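Local structure of putative alkaline phosphatase (Pseudomonas fluorescens, 4F1V) at residues A[111-121]-A[152-163]; A[138-149]-A[197-208]. The protein binds phosphate with high affinity in the periplasm and probably delivers it to the PstSACB ABC transporter for import. All coordinates share one frame; numbering follows the deposited sequence.

Contact 1. Residues A[111-121]-A[152-163]; sequences VQELCGVFSGR and FTRFLNAKCNAE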
# COMPACT_ATOMS: atom_id res chain seq x y z
N VAL A 111 -17.82 -0.88 -12.10
CA VAL A 111 -16.42 -1.10 -12.44
C VAL A 111 -16.09 -0.57 -13.81
O VAL A 111 -15.04 0.08 -14.03
CB VAL A 111 -16.06 -2.58 -12.25
CG1 VAL A 111 -14.68 -2.90 -12.84
CG2 VAL A 111 -16.12 -2.95 -10.77
N GLN A 112 -16.99 -0.76 -14.79
CA GLN A 112 -16.71 -0.24 -16.11
C GLN A 112 -16.69 1.27 -16.16
O GLN A 112 -15.90 1.87 -16.89
CB GLN A 112 -17.65 -0.86 -17.14
CG GLN A 112 -17.38 -2.32 -17.40
CD GLN A 112 -15.95 -2.60 -17.75
OE1 GLN A 112 -15.41 -2.01 -18.70
NE2 GLN A 112 -15.26 -3.42 -16.98
N GLU A 113 -17.56 1.94 -15.34
CA GLU A 113 -17.48 3.39 -15.29
C GLU A 113 -16.13 3.84 -14.66
O GLU A 113 -15.54 4.82 -15.11
CB GLU A 113 -18.62 3.99 -14.45
CG GLU A 113 -19.96 4.01 -15.22
CD GLU A 113 -21.17 4.35 -14.33
OE1 GLU A 113 -22.22 4.73 -14.91
OE2 GLU A 113 -21.05 4.18 -13.08
N LEU A 114 -15.67 3.20 -13.60
CA LEU A 114 -14.38 3.49 -13.01
C LEU A 114 -13.28 3.40 -14.10
O LEU A 114 -12.44 4.29 -14.24
CB LEU A 114 -14.11 2.53 -11.86
CG LEU A 114 -12.73 2.69 -11.18
CD1 LEU A 114 -12.71 3.78 -10.15
CD2 LEU A 114 -12.31 1.37 -10.53
N CYS A 115 -13.29 2.29 -14.82
CA CYS A 115 -12.34 2.11 -15.93
C CYS A 115 -12.39 3.30 -16.92
O CYS A 115 -11.35 3.79 -17.31
CB CYS A 115 -12.66 0.82 -16.65
SG CYS A 115 -12.35 -0.68 -15.65
N GLY A 116 -13.60 3.67 -17.28
CA GLY A 116 -13.76 4.77 -18.24
C GLY A 116 -13.34 6.10 -17.72
O GLY A 116 -12.81 6.92 -18.47
N VAL A 117 -13.55 6.38 -16.43
CA VAL A 117 -13.07 7.63 -15.86
C VAL A 117 -11.54 7.69 -15.91
O VAL A 117 -10.93 8.69 -16.32
CB VAL A 117 -13.60 7.80 -14.42
CG1 VAL A 117 -12.88 8.93 -13.71
CG2 VAL A 117 -15.12 8.03 -14.43
N PHE A 118 -10.88 6.57 -15.49
CA PHE A 118 -9.42 6.60 -15.42
C PHE A 118 -8.71 6.42 -16.77
O PHE A 118 -7.52 6.70 -16.83
CB PHE A 118 -8.92 5.69 -14.28
CG PHE A 118 -9.18 6.33 -12.94
CD1 PHE A 118 -10.37 6.14 -12.25
CD2 PHE A 118 -8.25 7.25 -12.42
CE1 PHE A 118 -10.67 6.80 -11.05
CE2 PHE A 118 -8.53 7.89 -11.19
CZ PHE A 118 -9.71 7.67 -10.50
N SER A 119 -9.45 5.97 -17.79
CA SER A 119 -8.92 5.90 -19.14
C SER A 119 -9.17 7.23 -19.94
O SER A 119 -8.63 7.38 -21.02
CB SER A 119 -9.51 4.78 -19.95
OG SER A 119 -10.83 5.11 -20.30
N GLY A 120 -10.06 8.06 -19.43
CA GLY A 120 -10.52 9.28 -20.11
C GLY A 120 -11.72 9.05 -21.04
O GLY A 120 -12.22 10.06 -21.58
N ARG A 121 -12.21 7.84 -21.20
CA ARG A 121 -13.40 7.58 -22.02
C ARG A 121 -14.64 8.31 -21.50
O ARG A 121 -15.45 8.80 -22.27
CB ARG A 121 -13.63 6.07 -22.08
CG ARG A 121 -14.94 5.63 -22.74
CD ARG A 121 -15.01 4.14 -22.90
NE ARG A 121 -14.83 3.39 -21.66
CZ ARG A 121 -15.79 3.08 -20.82
NH1 ARG A 121 -17.05 3.53 -20.98
NH2 ARG A 121 -15.51 2.32 -19.77
N PHE A 152 -3.76 0.23 -7.12
CA PHE A 152 -4.90 0.65 -7.98
C PHE A 152 -4.78 0.10 -9.41
O PHE A 152 -5.76 -0.38 -9.97
CB PHE A 152 -4.99 2.17 -7.95
CG PHE A 152 -6.19 2.74 -8.71
CD1 PHE A 152 -7.48 2.34 -8.46
CD2 PHE A 152 -5.98 3.71 -9.68
CE1 PHE A 152 -8.57 2.87 -9.11
CE2 PHE A 152 -7.07 4.26 -10.36
CZ PHE A 152 -8.34 3.87 -10.08
N THR A 153 -3.59 0.22 -9.97
CA THR A 153 -3.39 -0.27 -11.34
C THR A 153 -3.43 -1.78 -11.42
O THR A 153 -3.81 -2.31 -12.47
CB THR A 153 -2.13 0.31 -12.00
OG1 THR A 153 -0.93 -0.13 -11.30
CG2 THR A 153 -2.19 1.80 -12.13
N ARG A 154 -3.15 -2.52 -10.34
CA ARG A 154 -3.45 -3.96 -10.35
C ARG A 154 -4.92 -4.20 -10.64
O ARG A 154 -5.30 -5.13 -11.39
CB ARG A 154 -3.04 -4.62 -9.02
CG ARG A 154 -1.50 -4.74 -8.89
CD ARG A 154 -1.12 -5.53 -7.61
NE ARG A 154 0.28 -5.54 -7.33
CZ ARG A 154 1.23 -6.15 -8.06
NH1 ARG A 154 0.89 -6.96 -9.03
NH2 ARG A 154 2.51 -5.98 -7.69
N PHE A 155 -5.80 -3.40 -10.01
CA PHE A 155 -7.26 -3.59 -10.16
C PHE A 155 -7.67 -3.23 -11.61
O PHE A 155 -8.38 -3.97 -12.30
CB PHE A 155 -8.02 -2.75 -9.14
CG PHE A 155 -9.50 -2.95 -9.23
CD1 PHE A 155 -10.08 -4.08 -8.67
CD2 PHE A 155 -10.37 -2.06 -9.85
CE1 PHE A 155 -11.44 -4.31 -8.72
CE2 PHE A 155 -11.74 -2.27 -9.92
CZ PHE A 155 -12.27 -3.40 -9.35
N LEU A 156 -7.20 -2.07 -12.11
CA LEU A 156 -7.54 -1.66 -13.46
C LEU A 156 -7.02 -2.69 -14.49
O LEU A 156 -7.71 -3.03 -15.46
CB LEU A 156 -6.96 -0.28 -13.76
CG LEU A 156 -7.42 0.86 -12.85
CD1 LEU A 156 -6.70 2.14 -13.29
CD2 LEU A 156 -8.93 1.04 -12.84
N ASN A 157 -5.80 -3.21 -14.26
CA ASN A 157 -5.22 -4.20 -15.15
C ASN A 157 -6.12 -5.46 -15.20
O ASN A 157 -6.28 -6.08 -16.25
CB ASN A 157 -3.79 -4.52 -14.68
CG ASN A 157 -3.20 -5.70 -15.38
OD1 ASN A 157 -3.24 -6.83 -14.87
ND2 ASN A 157 -2.61 -5.48 -16.56
N ALA A 158 -6.68 -5.84 -14.06
CA ALA A 158 -7.46 -7.04 -13.96
C ALA A 158 -8.90 -6.91 -14.51
O ALA A 158 -9.49 -7.89 -14.91
CB ALA A 158 -7.56 -7.50 -12.52
N LYS A 159 -9.45 -5.66 -14.55
CA LYS A 159 -10.87 -5.45 -14.79
C LYS A 159 -11.23 -4.69 -16.02
O LYS A 159 -12.34 -4.74 -16.54
CB LYS A 159 -11.51 -4.74 -13.55
CG LYS A 159 -11.50 -5.59 -12.28
CD LYS A 159 -12.38 -6.82 -12.32
CE LYS A 159 -12.34 -7.60 -11.07
NZ LYS A 159 -13.36 -8.68 -11.10
N CYS A 160 -10.32 -3.83 -16.50
CA CYS A 160 -10.64 -2.83 -17.54
C CYS A 160 -10.29 -3.39 -18.92
O CYS A 160 -9.28 -3.03 -19.53
CB CYS A 160 -9.94 -1.54 -17.28
SG CYS A 160 -10.30 -0.79 -15.68
N ASN A 161 -11.14 -4.31 -19.41
CA ASN A 161 -10.89 -5.02 -20.69
C ASN A 161 -11.53 -4.40 -21.90
O ASN A 161 -11.42 -4.94 -23.00
CB ASN A 161 -11.36 -6.46 -20.54
CG ASN A 161 -12.89 -6.55 -20.48
OD1 ASN A 161 -13.58 -5.71 -19.90
ND2 ASN A 161 -13.41 -7.49 -21.18
N ALA A 162 -12.24 -3.29 -21.75
CA ALA A 162 -13.10 -2.77 -22.77
C ALA A 162 -12.75 -1.29 -23.09
O ALA A 162 -13.60 -0.55 -23.59
CB ALA A 162 -14.58 -2.90 -22.41
N GLU A 163 -11.48 -0.91 -22.92
CA GLU A 163 -11.01 0.41 -23.25
C GLU A 163 -10.31 0.35 -24.63
O GLU A 163 -10.00 -0.71 -25.13
CB GLU A 163 -10.03 0.93 -22.17
CG GLU A 163 -10.61 0.92 -20.78
CD GLU A 163 -11.93 1.70 -20.66
OE1 GLU A 163 -12.84 1.19 -19.94
OE2 GLU A 163 -12.03 2.80 -21.23
O HOH W 1 -12.80 -1.55 -19.52

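Contact 2. Residues A[138-149]-A[197-208]; sequences VVVYRSESSGTT and ALAAGDGRITYM. With PI (hydrogenphosphate ion), chain B.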
# COMPACT_ATOMS: atom_id res chain seq x y z
N VAL A 138 -12.10 16.08 -13.94
CA VAL A 138 -10.64 16.16 -13.93
C VAL A 138 -10.07 15.04 -13.00
O VAL A 138 -10.46 14.92 -11.82
CB VAL A 138 -10.23 17.56 -13.53
CG1 VAL A 138 -8.73 17.65 -13.27
CG2 VAL A 138 -10.66 18.55 -14.66
N VAL A 139 -9.21 14.20 -13.60
CA VAL A 139 -8.55 13.15 -12.83
C VAL A 139 -7.25 13.71 -12.20
O VAL A 139 -6.44 14.30 -12.88
CB VAL A 139 -8.23 11.98 -13.79
CG1 VAL A 139 -7.34 10.95 -13.08
CG2 VAL A 139 -9.54 11.35 -14.26
N VAL A 140 -7.09 13.44 -10.91
CA VAL A 140 -5.85 13.74 -10.19
C VAL A 140 -5.13 12.41 -9.91
O VAL A 140 -5.76 11.41 -9.58
CB VAL A 140 -6.14 14.47 -8.84
CG1 VAL A 140 -4.82 14.88 -8.17
CG2 VAL A 140 -7.03 15.68 -9.05
N TYR A 141 -3.81 12.38 -10.10
CA TYR A 141 -3.02 11.16 -9.98
C TYR A 141 -1.68 11.51 -9.33
O TYR A 141 -1.26 12.65 -9.25
CB TYR A 141 -2.86 10.45 -11.31
CG TYR A 141 -1.98 11.21 -12.28
CD1 TYR A 141 -0.62 10.93 -12.38
CD2 TYR A 141 -2.50 12.23 -13.06
CE1 TYR A 141 0.22 11.61 -13.22
CE2 TYR A 141 -1.66 12.98 -13.87
CZ TYR A 141 -0.31 12.69 -13.98
OH TYR A 141 0.54 13.40 -14.82
N ARG A 142 -0.97 10.44 -8.89
CA ARG A 142 0.32 10.62 -8.22
C ARG A 142 1.44 10.81 -9.22
O ARG A 142 1.65 9.97 -10.12
CB ARG A 142 0.61 9.39 -7.30
CG ARG A 142 -0.29 9.35 -6.08
CD ARG A 142 0.13 10.34 -5.01
NE ARG A 142 1.42 10.00 -4.41
CZ ARG A 142 1.56 9.03 -3.50
NH1 ARG A 142 0.48 8.43 -2.96
NH2 ARG A 142 2.79 8.69 -3.11
N SER A 143 2.19 11.88 -9.05
CA SER A 143 3.31 12.18 -9.91
C SER A 143 4.49 11.24 -9.84
O SER A 143 5.22 11.05 -10.79
CB SER A 143 3.85 13.62 -9.58
OG SER A 143 4.45 13.66 -8.30
N GLU A 144 4.69 10.66 -8.65
CA GLU A 144 5.91 9.94 -8.31
C GLU A 144 5.60 8.43 -8.21
O GLU A 144 4.52 7.96 -8.45
CB GLU A 144 6.53 10.48 -7.01
CG GLU A 144 5.99 10.07 -5.68
CD GLU A 144 4.66 10.65 -5.25
OE1 GLU A 144 3.73 10.86 -6.06
OE2 GLU A 144 4.48 10.77 -3.97
N SER A 145 6.66 7.66 -7.87
CA SER A 145 6.58 6.23 -7.78
C SER A 145 5.85 5.87 -6.47
O SER A 145 6.35 6.05 -5.37
CB SER A 145 7.98 5.66 -7.77
OG SER A 145 7.98 4.25 -7.60
N SER A 146 4.60 5.38 -6.64
CA SER A 146 3.64 5.23 -5.58
C SER A 146 3.12 3.80 -5.48
O SER A 146 2.70 3.19 -6.48
CB SER A 146 2.45 6.17 -5.87
OG SER A 146 1.27 5.89 -5.17
N GLY A 147 3.10 3.31 -4.24
CA GLY A 147 2.46 2.04 -3.97
C GLY A 147 0.94 2.09 -4.07
O GLY A 147 0.31 1.06 -4.44
N THR A 148 0.31 3.21 -3.75
CA THR A 148 -1.12 3.37 -3.98
C THR A 148 -1.41 3.18 -5.47
O THR A 148 -2.36 2.48 -5.88
CB THR A 148 -1.66 4.70 -3.51
OG1 THR A 148 -1.25 4.97 -2.15
CG2 THR A 148 -3.19 4.71 -3.53
N THR A 149 -0.58 3.79 -6.32
CA THR A 149 -0.71 3.58 -7.77
C THR A 149 -0.57 2.09 -8.10
O THR A 149 -1.35 1.58 -8.94
CB THR A 149 0.33 4.38 -8.57
OG1 THR A 149 0.05 5.77 -8.33
CG2 THR A 149 0.26 4.06 -10.07
N ALA A 197 -4.81 18.84 -3.95
CA ALA A 197 -5.16 19.14 -5.32
C ALA A 197 -6.63 18.80 -5.62
O ALA A 197 -7.28 19.51 -6.41
CB ALA A 197 -4.22 18.37 -6.29
N LEU A 198 -7.17 17.74 -5.04
CA LEU A 198 -8.56 17.39 -5.29
C LEU A 198 -9.49 18.60 -5.04
O LEU A 198 -10.48 18.83 -5.73
CB LEU A 198 -8.93 16.19 -4.41
CG LEU A 198 -10.15 15.39 -4.80
CD1 LEU A 198 -9.87 14.53 -6.04
CD2 LEU A 198 -10.56 14.47 -3.63
N ALA A 199 -9.13 19.38 -4.00
CA ALA A 199 -9.91 20.49 -3.57
C ALA A 199 -9.62 21.75 -4.36
O ALA A 199 -10.37 22.78 -4.23
CB ALA A 199 -9.65 20.73 -2.08
N ALA A 200 -8.59 21.81 -5.20
CA ALA A 200 -8.11 23.04 -5.88
C ALA A 200 -8.82 23.30 -7.18
O ALA A 200 -8.50 24.30 -7.86
CB ALA A 200 -6.59 22.97 -6.07
N GLY A 201 -9.76 22.46 -7.53
CA GLY A 201 -10.64 22.75 -8.66
C GLY A 201 -11.88 21.86 -8.54
O GLY A 201 -11.81 20.77 -7.92
N ASP A 202 -13.01 22.25 -9.08
CA ASP A 202 -14.25 21.52 -9.09
C ASP A 202 -14.19 20.29 -9.98
O ASP A 202 -13.52 20.27 -11.02
CB ASP A 202 -15.43 22.41 -9.48
CG ASP A 202 -16.79 21.92 -9.09
OD1 ASP A 202 -17.79 22.45 -9.65
OD2 ASP A 202 -16.96 21.02 -8.22
N GLY A 203 -14.96 19.29 -9.62
CA GLY A 203 -15.18 18.14 -10.45
C GLY A 203 -14.01 17.14 -10.53
O GLY A 203 -13.93 16.39 -11.50
N ARG A 204 -13.15 17.13 -9.52
CA ARG A 204 -11.95 16.28 -9.49
C ARG A 204 -12.22 14.96 -8.84
O ARG A 204 -13.07 14.84 -7.94
CB ARG A 204 -10.78 17.06 -8.83
CG ARG A 204 -10.32 18.22 -9.68
CD ARG A 204 -9.16 18.97 -9.09
NE ARG A 204 -8.79 20.06 -10.03
CZ ARG A 204 -7.62 20.68 -9.99
NH1 ARG A 204 -6.74 20.52 -9.04
NH2 ARG A 204 -7.37 21.53 -10.95
N ILE A 205 -11.47 13.94 -9.24
CA ILE A 205 -11.62 12.58 -8.72
C ILE A 205 -10.21 11.93 -8.67
O ILE A 205 -9.36 12.26 -9.48
CB ILE A 205 -12.59 11.73 -9.63
CG1 ILE A 205 -12.94 10.39 -8.98
CG2 ILE A 205 -12.07 11.59 -11.05
CD1 ILE A 205 -14.22 9.81 -9.57
N THR A 206 -10.01 11.01 -7.75
CA THR A 206 -8.70 10.32 -7.64
C THR A 206 -8.91 8.95 -6.97
O THR A 206 -10.03 8.55 -6.67
CB THR A 206 -7.70 11.21 -6.86
OG1 THR A 206 -6.37 10.70 -7.04
CG2 THR A 206 -7.99 11.27 -5.40
N TYR A 207 -7.75 8.28 -6.77
CA TYR A 207 -7.64 7.04 -6.03
C TYR A 207 -6.75 7.31 -4.82
O TYR A 207 -5.83 8.15 -4.88
CB TYR A 207 -7.04 5.91 -6.93
CG TYR A 207 -5.70 6.27 -7.51
CD1 TYR A 207 -4.52 5.91 -6.88
CD2 TYR A 207 -5.61 7.04 -8.67
CE1 TYR A 207 -3.27 6.28 -7.38
CE2 TYR A 207 -4.36 7.39 -9.18
CZ TYR A 207 -3.20 7.03 -8.56
OH TYR A 207 -1.99 7.44 -9.05
N MET A 208 -7.02 6.63 -3.68
CA MET A 208 -6.43 7.14 -2.43
C MET A 208 -6.46 6.13 -1.29
O MET A 208 -7.42 5.35 -1.13
CB MET A 208 -7.27 8.38 -1.99
CG MET A 208 -6.78 9.16 -0.80
SD MET A 208 -5.05 9.73 -0.89
CE MET A 208 -5.12 10.66 -2.40
P PI B . 2.46 5.58 -1.43
O1 PI B . 3.66 4.85 -2.03
O2 PI B . 2.87 6.95 -0.88
O3 PI B . 1.33 5.70 -2.46
O4 PI B . 1.94 4.76 -0.22

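Contact 1. Residues A[111-121]-A[152-163]
Glu163 is turned back about CB-CG (chi2 -55°), which lays its carboxylate against the end of helix 111-119, where Arg121, its chain kinked at chi3, presents the guanidinium side-on. The two flat groups are nearly coplanar: NE of Arg121 donates to OE2 of Glu163 at 2.9 Å and its NH2 to OE1, the latter on the syn lone pair. Ser119 OG gives a second bond to OE2 of Glu163 (2.8 Å) from the other face of the carboxylate, while accepting from Arg121 N in an ST turn. With an alanine in place of this glutamate, Arg121 would probably lose its carboxylate mate and swing loose, leaving Ser119 OG without its acceptor. Water 1 joins OE1 of Glu163 to Gln112 OE1 and Ala162 N, and Gln112 NE2 reaches Lys159 O at 3.2 Å.

Next to this polar patch the Cys115–Cys160 disulfide (SG to SG 2.1 Å) ties helix 111-119 to Cys160, the residue just past helix 147-159. Deeper in, Phe152 drives its ring edge onto the face of Phe118, a T-shaped pair with CZ of Phe152 3.7 Å from CD1 of Phe118, and Leu114 CD2, in one of two conformers, packs 3.7 Å from CE2 of Phe155. The steeply crossed helices thus have their ion pair at the partly exposed side and a disulfide, as expected in the oxidising periplasm, buried between it and the apolar packing.

Contact 2. Residues A[138-149]-A[197-208]
Tyr207 lies across the C-terminal end of strand 138-142, its hydroxyl directed at the start of helix 147-159. Its OH stands 2.7 Å from Thr149 OG1, a hydrogen bond in which either may donate, and accepts from Arg142 N at 3.2 Å, nearly straight (172°). Thr148 CG2 packs at the ring edge, 3.8 Å from Tyr207 CD1, and Tyr141 CB meets the edge too, so the phenol is held from several directions. The chains of Tyr207 and Arg142 run roughly perpendicular, yet their flat groups lie nearly parallel, 14° apart.

Arg142, bent at chi2 and chi3, curls its guanidinium round to give NH2 to phosphate O2 (2.8 Å) and NH1 to O3. Glu144 grips the same guanidinium side-on through NE and NH2, which fixes its rotation. Ser146 OG, Thr148 N and Thr148 OG1 all donate to O3, and Gly147 N to O1; this gathering of donors at a helix N-terminus, with Ser146 as N-cap, suits an anion.

At the other end Val138, in one of its two conformers, runs alongside the start of the Arg204 chain, and Thr206 OG1 donates to Val140 O (2.7 Å) from above the carbonyl plane. The parallel strands 138-142 and 204-205 form the middle of a four-stranded mixed sheet, flanked by 186-188 and 99-100; helix 190-198 covers Thr206 and Arg142, while helix 111-119 packs on Val139 and Ile205.

The two contacts lie with centres about 15 Å apart in the same region of this venus-flytrap protein, and along the chain their segments alternate: 111-121, 138-149, 152-163, 197-208. Helix 147-159 belongs to both, giving its N-terminal turn to the phosphate in contact 2 and its later turns and C-terminal end to contact 1. Helix 111-119 lies against the sheet that holds strands 138-142 and 204-205. Contacts 1 and 2 meet directly where the Phe152 ring stacks on Tyr207 and Phe118 touches Val139 and Thr206. An aromatic cluster therefore connects helix 111-119, disulfide-tied to the residue just beyond helix 147-159, to the sheet, and one continuous helix runs from the ligand pocket almost to the disulfide.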